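Local coordinates for sortase family protein (Clostridium perfringens, PDB 4D70) that is a class D sortase transpeptidase that probably cleaves a sorting signal on secreted proteins and joins them to an amine acceptor, at residues F117-I120 with D121-Q124; P150-T153 with D154-N157; C170-R173 with G174-R177. One frame throughout, in Å; residues are numbered along the deposited sequence.

Contact 1. Residues F117-I120 with D121-Q124; sequences FRNI and DKLQ
Ile-120 and Leu-123 meet in a local, three-residue contact round a single turn of 3-10 helix, within the loop that leads from strand 112-113 to strand 128-132. Ile-120 CG1 lies 3.9 Å from Leu-123 CD1. The first torsion of Ile-120 places CG1 opposite its backbone N (chi1 -162°), which brings that branch to the leucine. Both hydrophobic residues are buried: Ile-120 packs on Ile-167 and Thr-169 of strand 163-171, and Leu-123 on Ile-69, so branched apolar chains suit the inner side of the loop.

The backbone enters through a type I beta turn from Phe-117 to Ile-120 and winds on with the i to i+3 bonding that defines a 3-10 turn. Lys-122 N donates to Asn-119 O at 3.0 Å, and Leu-123 N to Ile-120 O at 3.0 Å. Ile-120 O is gripped twice, because a water also donates to it at 2.8 Å while giving its other hydrogen to Leu-123 O at 2.9 Å.

Polar residues occupy the outer side. Asn-119 and Lys-122 run alongside each other in the same direction, but OD1 of Asn-119 stays 4.0 Å from NZ of Lys-122, too far for a bond. Asp-121 folds back over the turn, OD1 coming 3.4 Å from Arg-118 O, an approach of two acceptors.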
loop_
_atom_site.group_PDB
_atom_site.type_symbol
_atom_site.label_atom_id
_atom_site.label_comp_id
_atom_site.label_asym_id
_atom_site.label_seq_id
_atom_site.Cartn_x
_atom_site.Cartn_y
_atom_site.Cartn_z
ATOM N N PHE A 117 -4.217 3.961 9.406
ATOM C CA PHE A 117 -2.832 3.953 9.923
ATOM C C PHE A 117 -2.604 4.737 11.195
ATOM O O PHE A 117 -1.454 5.066 11.519
ATOM C CB PHE A 117 -1.859 4.436 8.855
ATOM C CG PHE A 117 -1.696 3.471 7.695
ATOM C CD1 PHE A 117 -1.418 2.127 7.912
ATOM C CD2 PHE A 117 -1.769 3.921 6.414
ATOM C CE1 PHE A 117 -1.275 1.249 6.844
ATOM C CE2 PHE A 117 -1.588 3.066 5.336
ATOM C CZ PHE A 117 -1.363 1.726 5.547
ATOM N N ARG A 118 -3.679 5.000 11.945
ATOM C CA ARG A 118 -3.506 5.758 13.171
ATOM C C ARG A 118 -2.483 5.099 14.090
ATOM O O ARG A 118 -1.785 5.798 14.784
ATOM C CB ARG A 118 -4.824 5.974 13.921
ATOM C CG ARG A 118 -5.465 4.722 14.499
ATOM C CD ARG A 118 -6.946 4.960 14.821
ATOM N NE ARG A 118 -7.663 3.754 15.269
ATOM C CZ ARG A 118 -7.730 3.302 16.536
ATOM N NH1 ARG A 118 -7.107 3.926 17.547
ATOM N NH2 ARG A 118 -8.431 2.196 16.798
ATOM N N ASN A 119 -2.410 3.764 14.101
ATOM C CA ASN A 119 -1.436 3.051 14.939
ATOM C C ASN A 119 -0.171 2.529 14.247
ATOM O O ASN A 119 0.529 1.607 14.743
ATOM C CB ASN A 119 -2.139 1.898 15.597
ATOM C CG ASN A 119 -3.118 2.388 16.652
ATOM O OD1 ASN A 119 -2.803 3.287 17.418
ATOM N ND2 ASN A 119 -4.301 1.819 16.674
ATOM N N ILE A 120 0.164 3.124 13.137
ATOM C CA ILE A 120 1.334 2.639 12.411
ATOM C C ILE A 120 2.652 2.740 13.221
ATOM O O ILE A 120 3.599 1.952 13.006
ATOM C CB ILE A 120 1.438 3.305 11.025
ATOM C CG1 ILE A 120 2.360 2.475 10.144
ATOM C CG2 ILE A 120 1.910 4.765 11.095
ATOM C CD1 ILE A 120 2.245 2.781 8.703
ATOM N N ASP A 121 2.717 3.680 14.159
ATOM C CA ASP A 121 3.916 3.848 15.012
ATOM C C ASP A 121 4.179 2.608 15.919
ATOM O O ASP A 121 5.257 2.474 16.505
ATOM C CB ASP A 121 3.733 5.070 15.881
ATOM C CG ASP A 121 2.399 4.984 16.638
ATOM O OD1 ASP A 121 1.321 5.245 16.057
ATOM O OD2 ASP A 121 2.406 4.489 17.745
ATOM N N LYS A 122 3.205 1.711 16.055
ATOM C CA LYS A 122 3.435 0.498 16.794
ATOM C C LYS A 122 4.163 -0.573 16.005
ATOM O O LYS A 122 4.644 -1.497 16.578
ATOM C CB LYS A 122 2.111 -0.054 17.308
ATOM C CG LYS A 122 1.327 1.024 18.085
ATOM C CD LYS A 122 0.901 0.474 19.427
ATOM C CE LYS A 122 -0.327 1.171 19.982
ATOM N NZ LYS A 122 -1.491 0.292 19.715
ATOM N N LEU A 123 4.238 -0.441 14.690
ATOM C CA LEU A 123 4.946 -1.424 13.928
ATOM C C LEU A 123 6.444 -1.368 14.224
ATOM O O LEU A 123 6.990 -0.313 14.410
ATOM C CB LEU A 123 4.703 -1.239 12.414
ATOM C CG LEU A 123 3.274 -1.514 11.974
ATOM C CD1 LEU A 123 3.145 -1.324 10.492
ATOM C CD2 LEU A 123 2.846 -2.913 12.404
ATOM N N GLN A 124 7.108 -2.515 14.185
ATOM C CA GLN A 124 8.481 -2.616 14.445
ATOM C C GLN A 124 9.165 -3.369 13.390
ATOM O O GLN A 124 8.526 -4.116 12.679
ATOM C CB GLN A 124 8.751 -3.376 15.781
ATOM C CG GLN A 124 8.147 -2.646 17.001
ATOM C CD GLN A 124 8.334 -3.550 18.225
ATOM O OE1 GLN A 124 7.653 -4.546 18.383
ATOM N NE2 GLN A 124 9.346 -3.256 19.006
HETATM O O HOH W 1 6.385 2.042 12.890
#

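Contact 2. Residues P150-T153 with D154-N157; sequences PSDT and DVLN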
loop_
_atom_site.group_PDB
_atom_site.type_symbol
_atom_site.label_atom_id
_atom_site.label_comp_id
_atom_site.label_asym_id
_atom_site.label_seq_id
_atom_site.Cartn_x
_atom_site.Cartn_y
_atom_site.Cartn_z
ATOM N N PRO A 150 8.722 15.960 3.546
ATOM C CA PRO A 150 7.783 15.818 2.440
ATOM C C PRO A 150 8.405 15.985 1.067
ATOM O O PRO A 150 7.845 15.531 0.121
ATOM C CB PRO A 150 6.755 16.912 2.707
ATOM C CG PRO A 150 6.905 17.228 4.166
ATOM C CD PRO A 150 8.360 17.081 4.433
ATOM N N SER A 151 9.592 16.541 0.960
ATOM C CA SER A 151 10.234 16.690 -0.346
ATOM C C SER A 151 11.177 15.508 -0.675
ATOM O O SER A 151 11.772 15.480 -1.769
ATOM C CB SER A 151 11.026 18.016 -0.385
ATOM O OG SER A 151 12.164 17.938 0.493
ATOM N N ASP A 152 11.324 14.533 0.241
ATOM C CA ASP A 152 12.225 13.385 0.012
ATOM C C ASP A 152 11.515 12.366 -0.876
ATOM O O ASP A 152 10.788 11.449 -0.437
ATOM C CB ASP A 152 12.652 12.773 1.344
ATOM C CG ASP A 152 13.666 11.657 1.192
ATOM O OD1 ASP A 152 14.023 11.302 0.051
ATOM O OD2 ASP A 152 14.105 11.127 2.247
ATOM N N THR A 153 11.711 12.567 -2.164
ATOM C CA THR A 153 11.140 11.743 -3.190
ATOM C C THR A 153 11.881 10.375 -3.333
ATOM O O THR A 153 11.354 9.417 -3.930
ATOM C CB THR A 153 11.187 12.585 -4.490
ATOM O OG1 THR A 153 10.258 12.062 -5.397
ATOM C CG2 THR A 153 12.580 12.615 -5.085
ATOM N N ASP A 154 13.106 10.273 -2.777
ATOM C CA ASP A 154 13.915 9.021 -2.888
ATOM C C ASP A 154 13.219 7.802 -2.224
ATOM O O ASP A 154 13.534 6.660 -2.551
ATOM C CB ASP A 154 15.270 9.160 -2.259
ATOM C CG ASP A 154 16.243 9.916 -3.164
ATOM O OD1 ASP A 154 15.859 10.236 -4.316
ATOM O OD2 ASP A 154 17.378 10.163 -2.718
ATOM N N VAL A 155 12.272 8.049 -1.328
ATOM C CA VAL A 155 11.595 6.929 -0.668
ATOM C C VAL A 155 10.811 6.110 -1.654
ATOM O O VAL A 155 10.473 4.935 -1.354
ATOM C CB VAL A 155 10.670 7.386 0.484
ATOM C CG1 VAL A 155 11.470 8.172 1.519
ATOM C CG2 VAL A 155 9.491 8.215 0.020
ATOM N N LEU A 156 10.471 6.726 -2.795
ATOM C CA LEU A 156 9.781 6.043 -3.870
ATOM C C LEU A 156 10.705 5.428 -4.923
ATOM O O LEU A 156 10.207 4.792 -5.882
ATOM C CB LEU A 156 8.801 6.981 -4.572
ATOM C CG LEU A 156 7.839 7.692 -3.656
ATOM C CD1 LEU A 156 6.909 8.564 -4.470
ATOM C CD2 LEU A 156 7.044 6.656 -2.874
ATOM N N ASN A 157 12.004 5.514 -4.725
ATOM C CA ASN A 157 12.919 4.947 -5.721
ATOM C C ASN A 157 12.695 3.446 -5.936
ATOM O O ASN A 157 12.309 2.717 -5.004
ATOM C CB ASN A 157 14.352 5.207 -5.300
ATOM C CG ASN A 157 14.780 6.646 -5.548
ATOM O OD1 ASN A 157 14.029 7.458 -6.072
ATOM N ND2 ASN A 157 15.970 6.969 -5.127
#
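Asp-152 turns its CG away from its own backbone N (chi1 -175°), and this swings OD1 forward to Asp-154 N, 3.1 Å away. The result is an Asx turn, though a loose one: the hydrogen bond is weak, bent to 130° at the hydrogen. It lies beside a short stretch of 3-10 turn that includes Asp-154 to Leu-156, in the loop that joins strand 137-148 to strand 163-171. In sortases the corresponding loop commonly borders the substrate groove, and a similar place is likely here.

Aspartate suits this position because a short carboxylate can look both ways. While OD1 faces Asp-154 N, OD2 is hydrogen-bonded to Thr-148 OG1, at the end of the preceding strand, so the side chain ties loop to strand. The backbone bends sharply at the same residue, Asp-152 being the centre of an inverse gamma turn, and the next turn is closed by Leu-156 N donating to Thr-153 O at 3.1 Å. Thr-153, which gives that carbonyl, is itself exposed.

Val-155 supplies the apolar anchor, its compact isopropyl group packing against Phe-146, Thr-148 and Ile-179 of the sheet. The valine branches also lie against the gamma turn, CG2 3.5 Å from Asp-152 O and CG1 4.0 Å from Asp-152 OD2.

The second acid, Asp-154, crosses Asp-152 nearly at a right angle, the two carboxylate planes 70° apart. Their like charges, which would tend to repel, approach to 4.5 Å between Asp-152 OD1 and Asp-154 OD2. On its other oxygen Asp-154 has an amide partner: Asn-157 ND2 donates to Asp-154 OD1 in a weak bond of 3.4 Å.

Contact 3. Residues C170-R173 with G174-R177; sequences CTNR and GKDR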
loop_
_atom_site.group_PDB
_atom_site.type_symbol
_atom_site.label_atom_id
_atom_site.label_comp_id
_atom_site.label_asym_id
_atom_site.label_seq_id
_atom_site.Cartn_x
_atom_site.Cartn_y
_atom_site.Cartn_z
ATOM N N CYS A 170 2.196 10.578 7.562
ATOM C CA CYS A 170 2.734 11.791 8.162
ATOM C C CYS A 170 3.076 11.611 9.636
ATOM O O CYS A 170 2.503 10.791 10.327
ATOM C CB CYS A 170 1.679 12.954 8.071
ATOM S SG CYS A 170 1.268 13.319 6.373
ATOM N N THR A 171 3.933 12.477 10.121
ATOM C CA THR A 171 4.218 12.563 11.524
ATOM C C THR A 171 4.652 13.985 11.874
ATOM O O THR A 171 4.788 14.851 11.001
ATOM C CB THR A 171 5.258 11.502 11.951
ATOM O OG1 THR A 171 5.328 11.463 13.377
ATOM C CG2 THR A 171 6.656 11.803 11.369
ATOM N N ASN A 172 4.772 14.220 13.156
ATOM C CA ASN A 172 5.179 15.504 13.681
ATOM C C ASN A 172 4.196 16.610 13.214
ATOM O O ASN A 172 4.578 17.569 12.532
ATOM C CB ASN A 172 6.592 15.819 13.258
ATOM C CG ASN A 172 7.144 17.067 13.941
ATOM O OD1 ASN A 172 6.671 17.467 15.000
ATOM N ND2 ASN A 172 8.142 17.695 13.326
ATOM N N ARG A 173 2.933 16.435 13.589
ATOM C CA ARG A 173 1.916 17.434 13.326
ATOM C C ARG A 173 1.891 17.713 11.834
ATOM O O ARG A 173 1.758 18.846 11.385
ATOM C CB ARG A 173 2.150 18.703 14.176
ATOM C CG ARG A 173 1.989 18.419 15.664
ATOM C CD ARG A 173 2.555 19.514 16.576
ATOM N NE ARG A 173 1.934 20.813 16.328
ATOM C CZ ARG A 173 0.800 21.254 16.891
ATOM N NH1 ARG A 173 0.131 20.514 17.771
ATOM N NH2 ARG A 173 0.327 22.454 16.567
ATOM N N GLY A 174 2.002 16.654 11.034
ATOM C CA GLY A 174 1.877 16.817 9.571
ATOM C C GLY A 174 3.087 17.388 8.857
ATOM O O GLY A 174 3.085 17.502 7.630
ATOM N N LYS A 175 4.138 17.736 9.592
ATOM C CA LYS A 175 5.292 18.391 8.975
ATOM C C LYS A 175 6.247 17.405 8.298
ATOM O O LYS A 175 6.986 17.742 7.368
ATOM C CB LYS A 175 6.068 19.133 10.062
ATOM C CG LYS A 175 5.326 20.337 10.580
ATOM C CD LYS A 175 5.830 20.836 11.895
ATOM C CE LYS A 175 4.892 21.927 12.364
ATOM N NZ LYS A 175 5.433 22.471 13.622
ATOM N N ASP A 176 6.301 16.193 8.818
ATOM C CA ASP A 176 7.312 15.238 8.321
ATOM C C ASP A 176 6.580 14.007 7.818
ATOM O O ASP A 176 5.374 13.876 7.921
ATOM C CB ASP A 176 8.224 14.831 9.464
ATOM C CG ASP A 176 9.006 15.987 10.036
ATOM O OD1 ASP A 176 9.457 16.871 9.290
ATOM O OD2 ASP A 176 9.204 15.982 11.240
ATOM N N ARG A 177 7.340 13.144 7.189
ATOM C CA ARG A 177 6.830 11.892 6.644
ATOM C C ARG A 177 7.385 10.732 7.399
ATOM O O ARG A 177 8.583 10.680 7.668
ATOM C CB ARG A 177 7.153 11.758 5.151
ATOM C CG ARG A 177 6.499 12.869 4.302
ATOM C CD ARG A 177 4.994 12.885 4.449
ATOM N NE ARG A 177 4.339 14.033 3.779
ATOM C CZ ARG A 177 3.866 15.126 4.386
ATOM N NH1 ARG A 177 3.988 15.326 5.704
ATOM N NH2 ARG A 177 3.268 16.051 3.663
#
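Arg-177 lays one face of its guanidinium against Cys-170, whose SG stands above the plane toward the rim, 3.4 Å from NH1. The arginine chain bends back at its second torsion (chi2 -58°), although its CB leaves in a direction away from the other strand. The bend also delivers NH1 to two backbone acceptors, Gly-174 O at 3.0 Å and Asp-176 O at 3.0 Å, both in the guanidinium plane, which fixes the rotation of the group.

The frame is the beta hairpin of strands 163-171 and 176-184. Cys-170 and Arg-177 form a non-hydrogen-bonded pair; Thr-171 and Asp-176 form the hydrogen-bonded one. Thr-171 N donates to Asp-176 O at 3.0 Å, Asp-176 N donates back to Thr-171 O, and Asp-176 O receives Arg-177 NH1 from the opposite face of its plane. Lys-175 and Asp-176 together face Thr-171 in a classic beta bulge, and a type I' turn from Asn-172 to Lys-175 closes the hairpin. Gly-174, at its third position, has the positive phi (77°) that glycine adopts readily. The extended Lys-175 chain lies with CB, CG and CD against Asn-172 O.

Asn-172 also has positive phi, which asparagine tolerates well. It holds CG opposite its backbone N (chi1 -172°), directing ND2 to Asp-176 OD2 at 2.9 Å. The acceptor is in the amide plane, whereas the donor comes from above the carboxylate plane. Thr-171 and Asp-176 share one face of the sheet, where CG2 of Thr-171 rests 3.9 Å from CB of Asp-176.

Both Cys-170 and Arg-177 touch His-108, a grouping that matches the His-Cys-Arg active site of sortases. By that analogy, the sulfur would be the nucleophile, and the two carbonyls holding NH1 would position the guanidinium beside it.

Overall arrangement
The three contacts follow one another along the chain, round the mixed, curled sheet of the sortase beta-barrel: contacts 1 and 2 in loops, between strands 112-113 and 128-132 and between 137-148 and 163-171, contact 3 at the hairpin of strands 163-171 and 176-184, turn and strand ends together. The centre of contact 3 lies about 14 Å from those of the other two, which are about 20 Å apart. Contact 2 touches contact 3 directly, Pro-150 CG packing 3.7 Å from Arg-177 CZ, whereas contact 1 reaches contact 3 through strand 163-171, on which Phe-117 and Ile-120 rest. Two loops thus adjoin the hairpin that carries the probable active-site cysteine and arginine.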